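Local coordinates for protein peptidoglycan-N-acetylmuramic acid deacetylase PdaA (PDB 1NY1) that deacetylates N-acetylmuramic acid residues in the glycan strands of peptidoglycan, leading to the muramic delta-lactam residues of the spore cortex, at residues A[30-35]-A[150-155]; A[68-73]-A[221-226]. All coordinates share one frame; numbering follows the deposited sequence.

Contact 1: residues A[30-35]-A[150-155]; sequences EKYDAF and VLKETK
The ring of Y32 is held between two unlike surfaces: the aliphatic CG of its own neighbour K31 lies over one face, and the backbone N of K152 in helix 148-156 lies over the other, 3.8 Å above the ring plane and toward the rim. The first torsion, -66°, sets CG anti to the carbonyl carbon, so the ring crosses obliquely over the helix surface. There its CE1 comes to 3.5 Å from K152 CA, while L151 CB sits 4.2 Å from the ring centroid, 30° off the normal, in an off-centre CH-pi contact. K155 closes one edge, its CD 4.0 Å from Y32 CD1; an all-extended chain carries its amino group past the ring toward D33. On the backbone side of the tyrosine, beyond its CB, A34 CB meets L151 CD2 at 4.3 Å. D33, with a positive phi of 63°, is the C-prime residue of the Schellman motif that ends helix 23-31, so the chain turns directly after Y32, the residue directed at the second helix. At the far end of the ring, Y32 OH hydrogen-bonds to OE2 of E148, the same oxygen that pairs with K31 NZ, and the hydroxyl is thereby tied to the first turn of the helix. An alanine here in place of Y32 would remove the ring from against L151 and K152 and the hydroxyl's link to E148, and would probably cost the contact most of its buried surface. Between the segments no hydrogen bond forms, and the salt bridge from D33 OD2 to K155 NZ is long at 3.6 Å and joins two exposed side chains. Cohesion therefore probably rests on dispersion between the aromatic ring and the helix surface, with the D33-K155 pair a weaker supplement.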
ATOM      1  N   GLU A  30     -12.314  10.943  -5.266  1.00 27.39           N
ATOM      2  CA  GLU A  30     -12.100  12.320  -4.837  1.00 27.71           C
ATOM      3  C   GLU A  30     -13.217  12.813  -3.925  1.00 26.07           C
ATOM      4  O   GLU A  30     -12.989  13.643  -3.044  1.00 23.95           O
ATOM      5  CB  GLU A  30     -11.970  13.243  -6.053  1.00 31.11           C
ATOM      6  CG  GLU A  30     -10.684  13.029  -6.842  1.00 36.25           C
ATOM      7  CD  GLU A  30      -9.438  13.267  -6.002  1.00 39.04           C
ATOM      8  OE1 GLU A  30      -9.254  14.410  -5.523  1.00 41.24           O
ATOM      9  OE2 GLU A  30      -8.647  12.312  -5.818  1.00 40.41           O
ATOM     10  N   LYS A  31     -14.425  12.303  -4.134  1.00 24.57           N
ATOM     11  CA  LYS A  31     -15.552  12.701  -3.300  1.00 24.01           C
ATOM     12  C   LYS A  31     -15.305  12.235  -1.870  1.00 24.79           C
ATOM     13  O   LYS A  31     -15.888  12.763  -0.922  1.00 25.60           O
ATOM     14  CB  LYS A  31     -16.852  12.076  -3.813  1.00 23.94           C
ATOM     15  CG  LYS A  31     -18.077  12.477  -2.999  1.00 22.04           C
ATOM     16  CD  LYS A  31     -19.297  11.629  -3.326  1.00 22.28           C
ATOM     17  CE  LYS A  31     -19.691  11.721  -4.790  1.00 22.58           C
ATOM     18  NZ  LYS A  31     -20.953  10.959  -5.044  1.00 26.17           N
ATOM     19  N   TYR A  32     -14.432  11.243  -1.720  1.00 24.05           N
ATOM     20  CA  TYR A  32     -14.118  10.696  -0.407  1.00 24.70           C
ATOM     21  C   TYR A  32     -12.638  10.817  -0.051  1.00 24.76           C
ATOM     22  O   TYR A  32     -12.147  10.127   0.837  1.00 24.44           O
ATOM     23  CB  TYR A  32     -14.574   9.235  -0.345  1.00 25.19           C
ATOM     24  CG  TYR A  32     -16.080   9.093  -0.436  1.00 26.80           C
ATOM     25  CD1 TYR A  32     -16.896   9.415   0.647  1.00 27.54           C
ATOM     26  CD2 TYR A  32     -16.693   8.706  -1.630  1.00 27.83           C
ATOM     27  CE1 TYR A  32     -18.286   9.360   0.547  1.00 28.16           C
ATOM     28  CE2 TYR A  32     -18.083   8.649  -1.743  1.00 27.55           C
ATOM     29  CZ  TYR A  32     -18.872   8.981  -0.651  1.00 28.65           C
ATOM     30  OH  TYR A  32     -20.244   8.949  -0.758  1.00 28.20           O
ATOM     31  N   ASP A  33     -11.938  11.706  -0.749  1.00 26.47           N
ATOM     32  CA  ASP A  33     -10.516  11.948  -0.505  1.00 27.62           C
ATOM     33  C   ASP A  33      -9.576  10.771  -0.753  1.00 26.03           C
ATOM     34  O   ASP A  33      -8.401  10.841  -0.395  1.00 28.35           O
ATOM     35  CB  ASP A  33     -10.300  12.443   0.929  1.00 30.86           C
ATOM     36  CG  ASP A  33     -10.988  13.762   1.198  1.00 33.70           C
ATOM     37  OD1 ASP A  33     -10.811  14.698   0.386  1.00 35.89           O
ATOM     38  OD2 ASP A  33     -11.697  13.863   2.221  1.00 35.39           O
ATOM     39  N   ALA A  34     -10.075   9.697  -1.352  1.00 23.01           N
ATOM     40  CA  ALA A  34      -9.224   8.543  -1.629  1.00 20.34           C
ATOM     41  C   ALA A  34      -8.337   8.889  -2.822  1.00 19.29           C
ATOM     42  O   ALA A  34      -8.686   9.754  -3.622  1.00 18.15           O
ATOM     43  CB  ALA A  34     -10.078   7.323  -1.943  1.00 19.32           C
ATOM     44  N   PHE A  35      -7.188   8.231  -2.946  1.00 16.55           N
ATOM     45  CA  PHE A  35      -6.298   8.515  -4.071  1.00 16.11           C
ATOM     46  C   PHE A  35      -5.492   7.298  -4.488  1.00 15.12           C
ATOM     47  O   PHE A  35      -5.415   6.312  -3.754  1.00 11.96           O
ATOM     48  CB  PHE A  35      -5.351   9.670  -3.717  1.00 18.04           C
ATOM     49  CG  PHE A  35      -4.558   9.440  -2.465  1.00 19.62           C
ATOM     50  CD1 PHE A  35      -3.391   8.680  -2.488  1.00 20.92           C
ATOM     51  CD2 PHE A  35      -4.999   9.952  -1.250  1.00 20.85           C
ATOM     52  CE1 PHE A  35      -2.677   8.431  -1.317  1.00 20.16           C
ATOM     53  CE2 PHE A  35      -4.296   9.708  -0.073  1.00 21.14           C
ATOM     54  CZ  PHE A  35      -3.132   8.945  -0.107  1.00 21.95           C
ATOM     55  N   VAL A 150     -18.560   1.823   1.415  1.00 19.30           N
ATOM     56  CA  VAL A 150     -17.327   1.518   2.137  1.00 19.11           C
ATOM     57  C   VAL A 150     -16.459   2.764   2.277  1.00 18.06           C
ATOM     58  O   VAL A 150     -15.855   2.993   3.327  1.00 17.52           O
ATOM     59  CB  VAL A 150     -16.503   0.427   1.413  1.00 19.33           C
ATOM     60  CG1 VAL A 150     -15.169   0.220   2.125  1.00 18.50           C
ATOM     61  CG2 VAL A 150     -17.287  -0.880   1.383  1.00 21.68           C
ATOM     62  N   LEU A 151     -16.390   3.560   1.214  1.00 17.43           N
ATOM     63  CA  LEU A 151     -15.593   4.782   1.233  1.00 17.51           C
ATOM     64  C   LEU A 151     -16.191   5.803   2.192  1.00 18.33           C
ATOM     65  O   LEU A 151     -15.470   6.471   2.931  1.00 18.30           O
ATOM     66  CB  LEU A 151     -15.504   5.390  -0.170  1.00 16.56           C
ATOM     67  CG  LEU A 151     -14.622   4.672  -1.187  1.00 16.28           C
ATOM     68  CD1 LEU A 151     -14.659   5.418  -2.512  1.00 17.15           C
ATOM     69  CD2 LEU A 151     -13.191   4.593  -0.658  1.00 18.39           C
ATOM     70  N   LYS A 152     -17.516   5.913   2.176  1.00 20.09           N
ATOM     71  CA  LYS A 152     -18.213   6.852   3.041  1.00 19.86           C
ATOM     72  C   LYS A 152     -18.033   6.481   4.509  1.00 20.14           C
ATOM     73  O   LYS A 152     -17.712   7.329   5.342  1.00 19.25           O
ATOM     74  CB  LYS A 152     -19.701   6.872   2.689  1.00 21.49           C
ATOM     75  CG  LYS A 152     -20.506   7.898   3.459  1.00 23.78           C
ATOM     76  CD  LYS A 152     -21.998   7.685   3.257  1.00 26.17           C
ATOM     77  CE  LYS A 152     -22.810   8.691   4.057  1.00 28.27           C
ATOM     78  NZ  LYS A 152     -22.581  10.084   3.578  1.00 29.44           N
ATOM     79  N   GLU A 153     -18.238   5.206   4.825  1.00 20.10           N
ATOM     80  CA  GLU A 153     -18.106   4.731   6.195  1.00 21.08           C
ATOM     81  C   GLU A 153     -16.691   4.803   6.749  1.00 20.68           C
ATOM     82  O   GLU A 153     -16.489   5.241   7.883  1.00 18.98           O
ATOM     83  CB  GLU A 153     -18.615   3.294   6.312  1.00 22.82           C
ATOM     84  CG  GLU A 153     -20.028   3.212   6.831  1.00 29.34           C
ATOM     85  CD  GLU A 153     -20.171   3.919   8.164  1.00 30.29           C
ATOM     86  OE1 GLU A 153     -19.514   3.497   9.140  1.00 33.21           O
ATOM     87  OE2 GLU A 153     -20.930   4.906   8.233  1.00 32.91           O
ATOM     88  N   THR A 154     -15.715   4.362   5.960  1.00 18.95           N
ATOM     89  CA  THR A 154     -14.332   4.383   6.412  1.00 17.75           C
ATOM     90  C   THR A 154     -13.860   5.821   6.619  1.00 17.03           C
ATOM     91  O   THR A 154     -13.127   6.101   7.564  1.00 17.42           O
ATOM     92  CB  THR A 154     -13.403   3.635   5.417  1.00 17.85           C
ATOM     93  OG1 THR A 154     -13.540   4.185   4.100  1.00 17.49           O
ATOM     94  CG2 THR A 154     -13.759   2.151   5.384  1.00 19.59           C
ATOM     95  N   LYS A 155     -14.300   6.726   5.750  1.00 18.19           N
ATOM     96  CA  LYS A 155     -13.942   8.136   5.861  1.00 20.57           C
ATOM     97  C   LYS A 155     -14.570   8.707   7.127  1.00 21.84           C
ATOM     98  O   LYS A 155     -13.978   9.549   7.805  1.00 19.42           O
ATOM     99  CB  LYS A 155     -14.443   8.919   4.643  1.00 21.62           C
ATOM    100  CG  LYS A 155     -14.201  10.419   4.729  1.00 25.21           C
ATOM    101  CD  LYS A 155     -14.836  11.174   3.568  1.00 28.33           C
ATOM    102  CE  LYS A 155     -14.637  12.676   3.735  1.00 30.70           C
ATOM    103  NZ  LYS A 155     -15.271  13.475   2.654  1.00 32.60           N
TER

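Contact 2: residues A[68-73]-A[221-226]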
ATOM      1  N   HIS A  68      18.626   2.242   1.679  1.00 12.51           N
ATOM      2  CA  HIS A  68      18.306   3.339   0.767  1.00 13.49           C
ATOM      3  C   HIS A  68      17.622   4.502   1.477  1.00 12.07           C
ATOM      4  O   HIS A  68      17.288   5.505   0.852  1.00 13.19           O
ATOM      5  CB  HIS A  68      17.387   2.835  -0.349  1.00 15.53           C
ATOM      6  CG  HIS A  68      18.050   1.890  -1.299  1.00 16.66           C
ATOM      7  ND1 HIS A  68      19.011   2.298  -2.198  1.00 18.75           N
ATOM      8  CD2 HIS A  68      17.900   0.558  -1.483  1.00 17.70           C
ATOM      9  CE1 HIS A  68      19.426   1.255  -2.896  1.00 19.04           C
ATOM     10  NE2 HIS A  68      18.769   0.186  -2.480  1.00 17.96           N
ATOM     11  N   ARG A  69      17.429   4.353   2.783  1.00 12.31           N
ATOM     12  CA  ARG A  69      16.767   5.347   3.618  1.00 13.11           C
ATOM     13  C   ARG A  69      15.433   5.776   3.006  1.00 13.30           C
ATOM     14  O   ARG A  69      15.121   6.965   2.900  1.00 11.85           O
ATOM     15  CB  ARG A  69      17.664   6.569   3.854  1.00 14.06           C
ATOM     16  CG  ARG A  69      17.349   7.293   5.166  1.00 19.20           C
ATOM     17  CD  ARG A  69      18.401   8.340   5.513  1.00 18.71           C
ATOM     18  NE  ARG A  69      18.123   9.034   6.772  1.00 19.95           N
ATOM     19  CZ  ARG A  69      18.327   8.523   7.983  1.00 18.28           C
ATOM     20  NH1 ARG A  69      18.814   7.297   8.123  1.00 21.21           N
ATOM     21  NH2 ARG A  69      18.056   9.249   9.060  1.00 19.63           N
ATOM     22  N   VAL A  70      14.653   4.781   2.603  1.00 12.26           N
ATOM     23  CA  VAL A  70      13.342   5.007   2.019  1.00 13.00           C
ATOM     24  C   VAL A  70      12.287   4.560   3.023  1.00 11.96           C
ATOM     25  O   VAL A  70      12.451   3.542   3.691  1.00 12.35           O
ATOM     26  CB  VAL A  70      13.177   4.215   0.705  1.00 13.83           C
ATOM     27  CG1 VAL A  70      11.746   4.342   0.191  1.00 14.50           C
ATOM     28  CG2 VAL A  70      14.156   4.737  -0.338  1.00 16.67           C
ATOM     29  N   THR A  71      11.211   5.331   3.131  1.00 13.62           N
ATOM     30  CA  THR A  71      10.133   5.018   4.071  1.00 13.82           C
ATOM     31  C   THR A  71       8.980   4.308   3.376  1.00 12.83           C
ATOM     32  O   THR A  71       8.390   4.842   2.438  1.00 14.52           O
ATOM     33  CB  THR A  71       9.593   6.302   4.733  1.00 13.12           C
ATOM     34  OG1 THR A  71      10.639   6.923   5.493  1.00 13.69           O
ATOM     35  CG2 THR A  71       8.427   5.980   5.660  1.00 13.98           C
ATOM     36  N   GLY A  72       8.660   3.107   3.842  1.00 13.11           N
ATOM     37  CA  GLY A  72       7.566   2.367   3.242  1.00 11.95           C
ATOM     38  C   GLY A  72       6.305   2.430   4.082  1.00 12.32           C
ATOM     39  O   GLY A  72       6.346   2.784   5.260  1.00 10.38           O
ATOM     40  N   THR A  73       5.173   2.112   3.463  1.00 10.27           N
ATOM     41  CA  THR A  73       3.899   2.075   4.167  1.00 10.20           C
ATOM     42  C   THR A  73       3.432   0.636   3.994  1.00 11.05           C
ATOM     43  O   THR A  73       3.254   0.160   2.868  1.00 10.72           O
ATOM     44  CB  THR A  73       2.882   3.070   3.560  1.00 11.90           C
ATOM     45  OG1 THR A  73       3.390   4.408   3.680  1.00 12.13           O
ATOM     46  CG2 THR A  73       1.547   2.986   4.287  1.00  9.94           C
ATOM     47  N   TYR A 221      14.606   9.748  -9.777  1.00 18.48           N
ATOM     48  CA  TYR A 221      13.409   9.582  -8.953  1.00 17.56           C
ATOM     49  C   TYR A 221      13.745   9.718  -7.478  1.00 18.15           C
ATOM     50  O   TYR A 221      14.835   9.344  -7.035  1.00 18.06           O
ATOM     51  CB  TYR A 221      12.778   8.198  -9.166  1.00 16.48           C
ATOM     52  CG  TYR A 221      11.836   8.097 -10.342  1.00 17.50           C
ATOM     53  CD1 TYR A 221      10.526   8.560 -10.255  1.00 16.83           C
ATOM     54  CD2 TYR A 221      12.259   7.540 -11.548  1.00 17.49           C
ATOM     55  CE1 TYR A 221       9.658   8.472 -11.343  1.00 18.20           C
ATOM     56  CE2 TYR A 221      11.400   7.448 -12.642  1.00 18.12           C
ATOM     57  CZ  TYR A 221      10.103   7.917 -12.532  1.00 18.19           C
ATOM     58  OH  TYR A 221       9.260   7.847 -13.618  1.00 20.33           O
ATOM     59  N   THR A 222      12.791  10.256  -6.728  1.00 16.34           N
ATOM     60  CA  THR A 222      12.912  10.426  -5.283  1.00 18.09           C
ATOM     61  C   THR A 222      11.767   9.612  -4.681  1.00 16.56           C
ATOM     62  O   THR A 222      10.656   9.624  -5.210  1.00 16.22           O
ATOM     63  CB  THR A 222      12.748  11.908  -4.867  1.00 20.36           C
ATOM     64  OG1 THR A 222      13.898  12.654  -5.287  1.00 24.30           O
ATOM     65  CG2 THR A 222      12.593  12.032  -3.354  1.00 20.86           C
ATOM     66  N   PHE A 223      12.045   8.904  -3.590  1.00 14.68           N
ATOM     67  CA  PHE A 223      11.035   8.088  -2.917  1.00 15.97           C
ATOM     68  C   PHE A 223      10.519   8.784  -1.666  1.00 15.98           C
ATOM     69  O   PHE A 223      11.298   9.144  -0.784  1.00 17.78           O
ATOM     70  CB  PHE A 223      11.627   6.729  -2.533  1.00 16.52           C
ATOM     71  CG  PHE A 223      11.926   5.850  -3.709  1.00 17.04           C
ATOM     72  CD1 PHE A 223      10.954   4.987  -4.213  1.00 15.90           C
ATOM     73  CD2 PHE A 223      13.164   5.915  -4.344  1.00 15.53           C
ATOM     74  CE1 PHE A 223      11.213   4.201  -5.334  1.00 15.69           C
ATOM     75  CE2 PHE A 223      13.431   5.134  -5.465  1.00 16.90           C
ATOM     76  CZ  PHE A 223      12.454   4.274  -5.965  1.00 16.18           C
ATOM     77  N   LYS A 224       9.207   8.978  -1.594  1.00 14.45           N
ATOM     78  CA  LYS A 224       8.597   9.627  -0.438  1.00 13.38           C
ATOM     79  C   LYS A 224       7.547   8.701   0.170  1.00 12.63           C
ATOM     80  O   LYS A 224       7.161   7.708  -0.442  1.00  9.83           O
ATOM     81  CB  LYS A 224       7.960  10.957  -0.850  1.00 12.47           C
ATOM     82  CG  LYS A 224       8.966  11.996  -1.338  1.00 16.07           C
ATOM     83  CD  LYS A 224       8.283  13.317  -1.664  1.00 17.84           C
ATOM     84  CE  LYS A 224       9.289  14.372  -2.118  1.00 19.21           C
ATOM     85  NZ  LYS A 224       8.619  15.644  -2.502  1.00 18.05           N
ATOM     86  N   SER A 225       7.086   9.031   1.371  1.00 11.63           N
ATOM     87  CA  SER A 225       6.096   8.209   2.057  1.00 12.09           C
ATOM     88  C   SER A 225       4.682   8.719   1.845  1.00  9.81           C
ATOM     89  O   SER A 225       4.476   9.812   1.325  1.00 10.99           O
ATOM     90  CB  SER A 225       6.389   8.194   3.555  1.00 11.52           C
ATOM     91  OG  SER A 225       6.063   9.461   4.113  1.00 13.22           O
ATOM     92  N   ILE A 226       3.707   7.920   2.269  1.00 10.57           N
ATOM     93  CA  ILE A 226       2.314   8.307   2.143  1.00 10.24           C
ATOM     94  C   ILE A 226       2.078   9.537   3.020  1.00 10.57           C
ATOM     95  O   ILE A 226       1.318  10.435   2.650  1.00  9.56           O
ATOM     96  CB  ILE A 226       1.376   7.155   2.575  1.00 11.46           C
ATOM     97  CG1 ILE A 226       1.582   5.942   1.652  1.00 13.70           C
ATOM     98  CG2 ILE A 226      -0.078   7.628   2.573  1.00 11.50           C
ATOM     99  CD1 ILE A 226       1.303   6.203   0.176  1.00 12.71           C
TER
HETATM  100  O   HOH W   1       8.399   5.380  -0.470  1.00 10.73           O
HETATM  101  O   HOH W   2      11.029   7.783   1.707  1.00 15.13           O
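Three pairs of side chains meet in turn, each differently, along touching parts, V70 to T73 and F223 to I226, whose end-to-end directions differ by 25°. V70 straddles the root of F223: its CG1, anti to the backbone N, lies 3.6 Å from F223 CB, and CG2 reaches the same carbon at 3.9 Å. The two side chains cross obliquely, and the phenyl ring leads off beyond the valine. T71 and S225 touch by carbon alone, T71 CG2 lying 3.7 Å from S225 CB, while S225 OG, turned to the crowded position between backbone N and carbonyl carbon, caps the helix that follows. T73 and I226 then cross at about a right angle, and OG1 of the threonine presses to 3.1 Å from I226 CG1, a tight approach for an oxygen and a methylene. The backbones do not bond directly; two waters do it for them. One donates to both T71 O and K224 O, the latter at 2.6 Å, while the other accepts from T71 N and donates to F223 O. In the distorted beta/alpha barrel of this deacetylase family, strand 44-51 pairs in parallel with both strand 222-224 and strand 73-76. F223 lies on I213 of helix 205-219, T73 and S225 rest on I97 of strand 97-100, and S225 opens helix 226-234.

Overall arrangement
Both contacts are partly buried, but contact 1 lies farther out, with four of its seven touching residues exposed against none in contact 2, and its centre about 16 Å from the centre of the chain rather than about 12 Å. Contact 1 joins the end of one helix to the flank of another and mixes a buried aromatic with exposed charges; contact 2 joins a loop leading into one barrel strand to another strand and its helix, using mostly uncharged side chains and bridging waters. They share no element, yet they meet where F35 CZ lies 4.3 Å from I226 CG2. T73 brings contact 2 to about 8 Å, side chain to side chain, from D50, the probable proton acceptor.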